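Local coordinates for protein hypoxanthine-guanine phosphoribosyltransferase (HGPRT) (Schistosoma mansoni, PDB 5IPF) that probably catalyses transfer of a phosphoribosyl group to hypoxanthine or guanine in purine salvage, and is seen here with its nucleotide product IMP bound, at residues A[73-78]-A[105-110]; A[188-193]-A[202-207]. All coordinates share one frame; numbering follows the deposited sequence.

Interaction 1. Residues A[73-78]-A[105-110]; sequences MNIVDY and DGLERT
V76 meets both L107 and T110: its CG2 lies 3.6 Å from CD2 of L107 and 3.6 Å from CG2 of T110. With V76 chi1 at 164°, CG1 is trans to the backbone N and CG2 swings beside that N, where it reaches both neighbours. In each pair the side chains slide past one another in opposite directions, so methyls pack alongside methyls, and a beta-branched valine suits a spacing of 9.5 Å between the axes of segments 73-78 and 105-110. L107 sets out neither toward nor away from helix 61-81, but its CD2 end comes across, where it also touches I75 at CB, 4.2 Å away.

T110 divides its two branches between two partners. Its chi1 of -176° places the methyl toward V76 and turns OG1 toward M73, whose CG lies 3.8 Å from that oxygen. The hydroxyl also takes part in a weak hydrogen bond with R114, so threonine offers a methyl to V76 and a hydroxyl to R114. M73 runs on fully extended beyond CG, and its flexible thioether chain packs on A113 and C45, each from a different neighbouring subunit.

Away from this interface, R109 NH1 bridges to D105 OD1 at 2.9 Å, one helical turn back, while E108 forms a salt bridge with K98 of another subunit. Segments 73-78 and 105-110 cross at -56°, joined here by apolar packing without a hydrogen bond. Helix 97-112 links the parallel strands 87-92 and 120-125 as a beta-alpha-beta crossover, and its packing on helix 61-81 belongs to the helical layer flanking the sheet in the type I phosphoribosyltransferase fold.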
ATOM      1  N   MET A  73      -5.134  16.150  -0.492  1.00 37.39           N
ATOM      2  CA  MET A  73      -4.612  17.349  -1.143  1.00 39.71           C
ATOM      3  C   MET A  73      -5.522  18.551  -0.904  1.00 43.13           C
ATOM      4  O   MET A  73      -5.054  19.631  -0.516  1.00 40.72           O
ATOM      5  CB  MET A  73      -4.424  17.089  -2.637  1.00 43.82           C
ATOM      6  CG  MET A  73      -3.415  15.991  -2.927  1.00 48.07           C
ATOM      7  SD  MET A  73      -3.171  15.664  -4.679  1.00 74.15           S
ATOM      8  CE  MET A  73      -1.847  14.459  -4.601  1.00 85.17           C
ATOM      9  N   ASN A  74      -6.833  18.372  -1.106  1.00 47.98           N
ATOM     10  CA  ASN A  74      -7.781  19.471  -0.919  1.00 41.33           C
ATOM     11  C   ASN A  74      -7.733  20.016   0.506  1.00 41.52           C
ATOM     12  O   ASN A  74      -7.674  21.235   0.719  1.00 39.38           O
ATOM     13  CB  ASN A  74      -9.197  19.005  -1.262  1.00 36.38           C
ATOM     14  CG  ASN A  74      -9.353  18.636  -2.723  1.00 36.41           C
ATOM     15  OD1 ASN A  74      -8.605  19.178  -3.561  1.00 37.66           O
ATOM     16  ND2 ASN A  74     -10.233  17.806  -3.031  1.00 58.57           N
ATOM     17  N   ILE A  75      -7.767  19.125   1.498  1.00 36.18           N
ATOM     18  CA  ILE A  75      -7.736  19.563   2.892  1.00 36.87           C
ATOM     19  C   ILE A  75      -6.438  20.311   3.185  1.00 51.08           C
ATOM     20  O   ILE A  75      -6.440  21.379   3.814  1.00 43.04           O
ATOM     21  CB  ILE A  75      -7.923  18.360   3.832  1.00 35.50           C
ATOM     22  CG1 ILE A  75      -9.260  17.672   3.559  1.00 34.61           C
ATOM     23  CG2 ILE A  75      -7.844  18.796   5.280  1.00 36.56           C
ATOM     24  CD1 ILE A  75      -9.460  16.398   4.354  1.00 33.52           C
ATOM     25  N   VAL A  76      -5.311  19.771   2.713  1.00 54.23           N
ATOM     26  CA  VAL A  76      -4.019  20.371   3.032  1.00 38.91           C
ATOM     27  C   VAL A  76      -3.923  21.776   2.455  1.00 41.04           C
ATOM     28  O   VAL A  76      -3.599  22.734   3.168  1.00 55.93           O
ATOM     29  CB  VAL A  76      -2.867  19.477   2.546  1.00 51.95           C
ATOM     30  CG1 VAL A  76      -1.567  20.268   2.509  1.00 40.00           C
ATOM     31  CG2 VAL A  76      -2.719  18.285   3.464  1.00 36.89           C
ATOM     32  N   ASP A  77      -4.215  21.933   1.159  1.00 41.27           N
ATOM     33  CA  ASP A  77      -4.056  23.266   0.584  1.00 61.77           C
ATOM     34  C   ASP A  77      -5.151  24.231   1.034  1.00 55.45           C
ATOM     35  O   ASP A  77      -4.948  25.449   0.953  1.00 57.46           O
ATOM     36  CB  ASP A  77      -3.971  23.211  -0.947  1.00 60.63           C
ATOM     37  CG  ASP A  77      -5.098  22.434  -1.581  1.00 61.28           C
ATOM     38  OD1 ASP A  77      -6.242  22.531  -1.099  1.00 67.66           O
ATOM     39  OD2 ASP A  77      -4.834  21.730  -2.580  1.00 66.90           O
ATOM     40  N   TYR A  78      -6.290  23.732   1.527  1.00 43.80           N
ATOM     41  CA  TYR A  78      -7.220  24.628   2.208  1.00 45.34           C
ATOM     42  C   TYR A  78      -6.600  25.176   3.487  1.00 47.54           C
ATOM     43  O   TYR A  78      -6.519  26.394   3.685  1.00 55.48           O
ATOM     44  CB  TYR A  78      -8.540  23.923   2.526  1.00 47.75           C
ATOM     45  CG  TYR A  78      -9.436  24.782   3.397  1.00 50.21           C
ATOM     46  CD1 TYR A  78     -10.229  25.776   2.841  1.00 53.19           C
ATOM     47  CD2 TYR A  78      -9.465  24.619   4.778  1.00 45.68           C
ATOM     48  CE1 TYR A  78     -11.037  26.577   3.632  1.00 60.51           C
ATOM     49  CE2 TYR A  78     -10.265  25.415   5.576  1.00 60.35           C
ATOM     50  CZ  TYR A  78     -11.052  26.392   5.000  1.00 64.27           C
ATOM     51  OH  TYR A  78     -11.852  27.184   5.793  1.00 52.03           O
ATOM     52  N   ASP A 105      -2.825   8.897   6.727  1.00 32.96           N
ATOM     53  CA  ASP A 105      -1.796   8.425   5.804  1.00 32.99           C
ATOM     54  C   ASP A 105      -1.642   9.379   4.624  1.00 32.43           C
ATOM     55  O   ASP A 105      -0.541   9.870   4.334  1.00 47.57           O
ATOM     56  CB  ASP A 105      -2.149   7.015   5.320  1.00 46.12           C
ATOM     57  CG  ASP A 105      -0.926   6.132   5.116  1.00 58.28           C
ATOM     58  OD1 ASP A 105      -0.294   6.211   4.040  1.00 65.04           O
ATOM     59  OD2 ASP A 105      -0.610   5.340   6.029  1.00 66.46           O
ATOM     60  N   GLY A 106      -2.749   9.660   3.936  1.00 36.81           N
ATOM     61  CA  GLY A 106      -2.685  10.552   2.789  1.00 35.94           C
ATOM     62  C   GLY A 106      -2.251  11.959   3.153  1.00 42.30           C
ATOM     63  O   GLY A 106      -1.512  12.601   2.403  1.00 43.20           O
ATOM     64  N   LEU A 107      -2.704  12.457   4.309  1.00 46.97           N
ATOM     65  CA  LEU A 107      -2.337  13.802   4.747  1.00 33.55           C
ATOM     66  C   LEU A 107      -0.837  13.908   4.990  1.00 54.12           C
ATOM     67  O   LEU A 107      -0.169  14.798   4.449  1.00 35.62           O
ATOM     68  CB  LEU A 107      -3.112  14.178   6.013  1.00 33.97           C
ATOM     69  CG  LEU A 107      -4.589  14.579   5.921  1.00 47.95           C
ATOM     70  CD1 LEU A 107      -5.128  14.934   7.300  1.00 34.46           C
ATOM     71  CD2 LEU A 107      -4.778  15.743   4.965  1.00 33.87           C
ATOM     72  N   GLU A 108      -0.289  13.006   5.810  1.00 45.22           N
ATOM     73  CA  GLU A 108       1.144  13.023   6.075  1.00 40.93           C
ATOM     74  C   GLU A 108       1.953  12.811   4.801  1.00 36.53           C
ATOM     75  O   GLU A 108       3.042  13.381   4.659  1.00 37.89           O
ATOM     76  CB  GLU A 108       1.497  11.963   7.116  1.00 37.03           C
ATOM     77  CG  GLU A 108       0.798  12.154   8.453  1.00 38.77           C
ATOM     78  CD  GLU A 108       1.087  11.032   9.430  1.00 48.73           C
ATOM     79  OE1 GLU A 108       1.778  10.065   9.044  1.00 58.64           O
ATOM     80  OE2 GLU A 108       0.623  11.117  10.587  1.00 47.31           O
ATOM     81  N   ARG A 109       1.438  12.013   3.861  1.00 35.35           N
ATOM     82  CA  ARG A 109       2.166  11.803   2.612  1.00 38.95           C
ATOM     83  C   ARG A 109       2.200  13.074   1.770  1.00 36.24           C
ATOM     84  O   ARG A 109       3.266  13.493   1.305  1.00 48.70           O
ATOM     85  CB  ARG A 109       1.551  10.651   1.818  1.00 34.59           C
ATOM     86  CG  ARG A 109       2.127  10.514   0.412  1.00 43.99           C
ATOM     87  CD  ARG A 109       1.711   9.217  -0.260  1.00 46.31           C
ATOM     88  NE  ARG A 109       2.281   8.048   0.403  1.00 63.16           N
ATOM     89  CZ  ARG A 109       1.600   7.240   1.208  1.00 74.92           C
ATOM     90  NH1 ARG A 109       0.314   7.466   1.448  1.00 79.21           N
ATOM     91  NH2 ARG A 109       2.203   6.200   1.770  1.00 73.24           N
ATOM     92  N   THR A 110       1.040  13.704   1.560  1.00 39.76           N
ATOM     93  CA  THR A 110       1.003  14.887   0.706  1.00 55.34           C
ATOM     94  C   THR A 110       1.707  16.075   1.353  1.00 37.89           C
ATOM     95  O   THR A 110       2.254  16.928   0.644  1.00 39.34           O
ATOM     96  CB  THR A 110      -0.444  15.245   0.348  1.00 57.14           C
ATOM     97  OG1 THR A 110      -0.455  16.357  -0.557  1.00 56.48           O
ATOM     98  CG2 THR A 110      -1.243  15.608   1.586  1.00 59.13           C
TER

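Interaction 2. Residues A[188-193]-A[202-207]; sequences LLVKRT and DFVGFE. With IMP (inosinic acid), chain E.
L188 and F206 begin the backbone pairing: F206 N donates to L188 O at 2.9 Å, and V190 N then donates to F206 O, also at 2.9 Å. F206 is thus gripped through both its N-H and its carbonyl, in the parallel register that sets L189 beside F206 and V190 beside E207. G205 occupies the corner just before; having no side chain, it lets its backbone pass close to the L188 carbonyl.

Apolar contacts lie on both faces. On the one carrying L189 and F206, L189 CD2 sits 3.7 Å from F206 CB, and both residues also touch I59; the large leucine and phenylalanine fill this buried layer. L188 CD1 reaches F206 CE1 at 4.2 Å, the two side chains running in the same direction. V190 points to the other face, and its CG2 meets V204 CG1 at 3.6 Å, two compact branched side chains crossing at about a right angle. Strands 189-191 and 203-208 belong to the parallel sheet of the phosphoribosyltransferase fold, and strand 189-191 ends at K191, a residue of the IMP pocket.

The charged contact lies beyond the apolar ones. E207, extended with its CG trans to the backbone N (chi1 175°), carries OE2 to within 3.3 Å of R192 NE. The carboxylate oxygen stands well out of the guanidinium plane, and the two planes are 48° apart, so this salt bridge rests on charge alone.

Of these two segments, K191 is the one that reaches IMP, which D160 and T167 also hydrogen-bond. Its long aliphatic chain, straight beyond CG, delivers NZ to O6 of the IMP base in a weak hydrogen bond of 3.1 Å.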
ATOM      1  N   LEU A 188     -16.713  10.615   4.931  1.00 41.28           N
ATOM      2  CA  LEU A 188     -16.349   9.720   3.838  1.00 28.40           C
ATOM      3  C   LEU A 188     -17.522   9.506   2.889  1.00 28.32           C
ATOM      4  O   LEU A 188     -17.364   9.571   1.665  1.00 37.86           O
ATOM      5  CB  LEU A 188     -15.858   8.384   4.393  1.00 28.28           C
ATOM      6  CG  LEU A 188     -15.564   7.315   3.339  1.00 27.30           C
ATOM      7  CD1 LEU A 188     -14.447   7.767   2.411  1.00 26.38           C
ATOM      8  CD2 LEU A 188     -15.226   5.986   3.995  1.00 27.75           C
ATOM      9  N   LEU A 189     -18.708   9.254   3.437  1.00 31.17           N
ATOM     10  CA  LEU A 189     -19.896   8.995   2.641  1.00 44.10           C
ATOM     11  C   LEU A 189     -21.005   9.972   3.009  1.00 43.93           C
ATOM     12  O   LEU A 189     -21.072  10.471   4.137  1.00 44.00           O
ATOM     13  CB  LEU A 189     -20.399   7.559   2.835  1.00 41.00           C
ATOM     14  CG  LEU A 189     -19.418   6.424   2.540  1.00 33.97           C
ATOM     15  CD1 LEU A 189     -20.125   5.084   2.644  1.00 50.92           C
ATOM     16  CD2 LEU A 189     -18.787   6.600   1.171  1.00 39.57           C
ATOM     17  N   VAL A 190     -21.876  10.238   2.039  1.00 49.49           N
ATOM     18  CA  VAL A 190     -23.063  11.062   2.233  1.00 48.22           C
ATOM     19  C   VAL A 190     -24.228  10.379   1.531  1.00 39.59           C
ATOM     20  O   VAL A 190     -24.123  10.020   0.354  1.00 42.97           O
ATOM     21  CB  VAL A 190     -22.871  12.496   1.698  1.00 45.39           C
ATOM     22  CG1 VAL A 190     -24.216  13.151   1.429  1.00 45.66           C
ATOM     23  CG2 VAL A 190     -22.071  13.323   2.687  1.00 38.67           C
ATOM     24  N   LYS A 191     -25.329  10.191   2.252  1.00 45.58           N
ATOM     25  CA  LYS A 191     -26.501   9.537   1.688  1.00 44.83           C
ATOM     26  C   LYS A 191     -27.349  10.536   0.913  1.00 38.48           C
ATOM     27  O   LYS A 191     -27.603  11.650   1.383  1.00 49.63           O
ATOM     28  CB  LYS A 191     -27.337   8.888   2.791  1.00 41.83           C
ATOM     29  CG  LYS A 191     -27.029   7.422   3.024  1.00 40.02           C
ATOM     30  CD  LYS A 191     -27.945   6.842   4.087  1.00 43.47           C
ATOM     31  CE  LYS A 191     -27.768   5.340   4.218  1.00 44.59           C
ATOM     32  NZ  LYS A 191     -28.629   4.772   5.294  1.00 64.88           N
ATOM     33  N   ARG A 192     -27.786  10.133  -0.277  1.00 38.04           N
ATOM     34  CA  ARG A 192     -28.698  10.941  -1.075  1.00 57.28           C
ATOM     35  C   ARG A 192     -30.113  10.779  -0.529  1.00 57.06           C
ATOM     36  O   ARG A 192     -30.683   9.684  -0.579  1.00 42.60           O
ATOM     37  CB  ARG A 192     -28.629  10.523  -2.540  1.00 51.67           C
ATOM     38  CG  ARG A 192     -28.792  11.656  -3.535  1.00 46.86           C
ATOM     39  CD  ARG A 192     -28.585  11.128  -4.938  1.00 58.01           C
ATOM     40  NE  ARG A 192     -27.533  10.117  -4.948  1.00 61.72           N
ATOM     41  CZ  ARG A 192     -27.339   9.246  -5.931  1.00 66.79           C
ATOM     42  NH1 ARG A 192     -28.129   9.253  -6.995  1.00 82.28           N
ATOM     43  NH2 ARG A 192     -26.358   8.363  -5.844  1.00 68.40           N
ATOM     44  N   THR A 193     -30.671  11.863  -0.004  1.00 58.31           N
ATOM     45  CA  THR A 193     -31.978  11.854   0.633  1.00 47.01           C
ATOM     46  C   THR A 193     -32.981  12.594  -0.244  1.00 51.00           C
ATOM     47  O   THR A 193     -32.616  13.489  -1.011  1.00 63.54           O
ATOM     48  CB  THR A 193     -31.898  12.493   2.027  1.00 48.33           C
ATOM     49  OG1 THR A 193     -30.926  11.794   2.812  1.00 46.49           O
ATOM     50  CG2 THR A 193     -33.236  12.438   2.751  1.00 95.13           C
ATOM     51  N   ASP A 202     -18.024  19.802   4.544  1.00 46.88           N
ATOM     52  CA  ASP A 202     -17.063  20.577   3.766  1.00 57.05           C
ATOM     53  C   ASP A 202     -16.242  19.690   2.839  1.00 52.21           C
ATOM     54  O   ASP A 202     -15.947  20.079   1.704  1.00 51.22           O
ATOM     55  CB  ASP A 202     -16.146  21.366   4.700  1.00 48.58           C
ATOM     56  CG  ASP A 202     -16.917  22.178   5.717  1.00 52.06           C
ATOM     57  OD1 ASP A 202     -17.276  23.335   5.413  1.00 61.50           O
ATOM     58  OD2 ASP A 202     -17.162  21.657   6.825  1.00 53.18           O
ATOM     59  N   PHE A 203     -15.865  18.501   3.304  1.00 35.57           N
ATOM     60  CA  PHE A 203     -15.107  17.545   2.509  1.00 40.08           C
ATOM     61  C   PHE A 203     -15.869  16.229   2.481  1.00 41.21           C
ATOM     62  O   PHE A 203     -16.088  15.612   3.529  1.00 34.43           O
ATOM     63  CB  PHE A 203     -13.700  17.346   3.078  1.00 32.83           C
ATOM     64  CG  PHE A 203     -12.913  18.619   3.201  1.00 34.40           C
ATOM     65  CD1 PHE A 203     -12.362  19.219   2.080  1.00 34.45           C
ATOM     66  CD2 PHE A 203     -12.727  19.217   4.435  1.00 36.19           C
ATOM     67  CE1 PHE A 203     -11.640  20.395   2.190  1.00 46.87           C
ATOM     68  CE2 PHE A 203     -12.006  20.393   4.552  1.00 37.97           C
ATOM     69  CZ  PHE A 203     -11.463  20.981   3.428  1.00 37.96           C
ATOM     70  N   VAL A 204     -16.273  15.806   1.286  1.00 31.12           N
ATOM     71  CA  VAL A 204     -17.032  14.578   1.096  1.00 32.49           C
ATOM     72  C   VAL A 204     -16.253  13.661   0.164  1.00 37.35           C
ATOM     73  O   VAL A 204     -15.697  14.111  -0.845  1.00 40.68           O
ATOM     74  CB  VAL A 204     -18.440  14.857   0.529  1.00 33.99           C
ATOM     75  CG1 VAL A 204     -19.234  13.567   0.421  1.00 30.57           C
ATOM     76  CG2 VAL A 204     -19.174  15.869   1.395  1.00 46.41           C
ATOM     77  N   GLY A 205     -16.211  12.377   0.507  1.00 31.38           N
ATOM     78  CA  GLY A 205     -15.589  11.392  -0.353  1.00 30.52           C
ATOM     79  C   GLY A 205     -16.519  10.935  -1.456  1.00 35.50           C
ATOM     80  O   GLY A 205     -16.251  11.160  -2.640  1.00 35.12           O
ATOM     81  N   PHE A 206     -17.627  10.302  -1.080  1.00 41.07           N
ATOM     82  CA  PHE A 206     -18.577   9.758  -2.037  1.00 35.37           C
ATOM     83  C   PHE A 206     -19.994  10.124  -1.626  1.00 37.26           C
ATOM     84  O   PHE A 206     -20.296  10.269  -0.438  1.00 43.18           O
ATOM     85  CB  PHE A 206     -18.456   8.227  -2.146  1.00 34.35           C
ATOM     86  CG  PHE A 206     -17.067   7.744  -2.441  1.00 34.69           C
ATOM     87  CD1 PHE A 206     -16.165   7.514  -1.414  1.00 31.43           C
ATOM     88  CD2 PHE A 206     -16.663   7.514  -3.745  1.00 37.52           C
ATOM     89  CE1 PHE A 206     -14.886   7.070  -1.682  1.00 25.53           C
ATOM     90  CE2 PHE A 206     -15.385   7.069  -4.020  1.00 29.66           C
ATOM     91  CZ  PHE A 206     -14.496   6.845  -2.987  1.00 31.99           C
ATOM     92  N   GLU A 207     -20.860  10.273  -2.626  1.00 36.99           N
ATOM     93  CA  GLU A 207     -22.295  10.442  -2.420  1.00 30.76           C
ATOM     94  C   GLU A 207     -22.974   9.154  -2.873  1.00 38.51           C
ATOM     95  O   GLU A 207     -22.965   8.826  -4.065  1.00 40.49           O
ATOM     96  CB  GLU A 207     -22.824  11.654  -3.184  1.00 33.93           C
ATOM     97  CG  GLU A 207     -24.332  11.816  -3.109  1.00 49.60           C
ATOM     98  CD  GLU A 207     -24.825  13.031  -3.866  1.00 51.25           C
ATOM     99  OE1 GLU A 207     -24.348  14.150  -3.575  1.00 64.16           O
ATOM    100  OE2 GLU A 207     -25.683  12.867  -4.758  1.00 41.18           O
TER
HETATM  101  P   IMP E1300     -27.383  10.948  10.890  1.00 71.06           P
HETATM  102  O1P IMP E1300     -26.580  11.898  10.031  1.00 77.94           O
HETATM  103  O2P IMP E1300     -28.472  10.132  10.236  1.00 67.71           O
HETATM  104  O3P IMP E1300     -28.021  11.762  11.991  1.00 90.48           O
HETATM  105  O5' IMP E1300     -26.369   9.904  11.542  1.00 79.15           O
HETATM  106  C5' IMP E1300     -26.650   8.508  11.506  1.00 76.54           C
HETATM  107  C4' IMP E1300     -25.744   7.704  12.408  1.00 68.65           C
HETATM  108  O4' IMP E1300     -25.822   6.314  12.025  1.00 64.09           O
HETATM  109  C3' IMP E1300     -24.266   8.053  12.367  1.00 75.32           C
HETATM  110  O3' IMP E1300     -23.652   7.662  13.594  1.00 82.05           O
HETATM  111  C2' IMP E1300     -23.741   7.174  11.232  1.00 75.28           C
HETATM  112  O2' IMP E1300     -22.390   6.790  11.373  1.00 79.89           O
HETATM  113  C1' IMP E1300     -24.679   5.954  11.263  1.00 65.79           C
HETATM  114  N9  IMP E1300     -25.143   5.549   9.931  1.00 55.39           N
HETATM  115  C8  IMP E1300     -26.000   6.266   9.136  1.00 53.75           C
HETATM  116  N7  IMP E1300     -26.200   5.587   7.986  1.00 52.74           N
HETATM  117  C5  IMP E1300     -25.485   4.442   8.033  1.00 58.66           C
HETATM  118  C6  IMP E1300     -25.339   3.401   7.125  1.00 56.07           C
HETATM  119  O6  IMP E1300     -25.975   3.405   6.071  1.00 51.70           O
HETATM  120  N1  IMP E1300     -24.526   2.332   7.443  1.00 52.90           N
HETATM  121  C2  IMP E1300     -23.867   2.308   8.656  1.00 53.19           C
HETATM  122  N3  IMP E1300     -24.017   3.347   9.552  1.00 53.55           N
HETATM  123  C4  IMP E1300     -24.814   4.402   9.249  1.00 55.45           C

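How the interactions relate
Both contacts are largely buried, but they hold different layers of one domain. Interaction 1 joins two helices at the flank of the sheet; its centre lies about 15 Å from that of the chain, and M73, E108 and R109 meet other subunits. Interaction 2 joins two strands, its centre only about 8 Å from that of the chain, and is touched by no other chain. The chemistry follows: methyl packing between helices, backbone hydrogen bonds between strands, with an R192–E207 ion pair at the margin and K191 reaching IMP. Their centres lie about 18 Å apart, yet they touch directly, because the F203 ring packs on I75 and Y78 of helix 61-81.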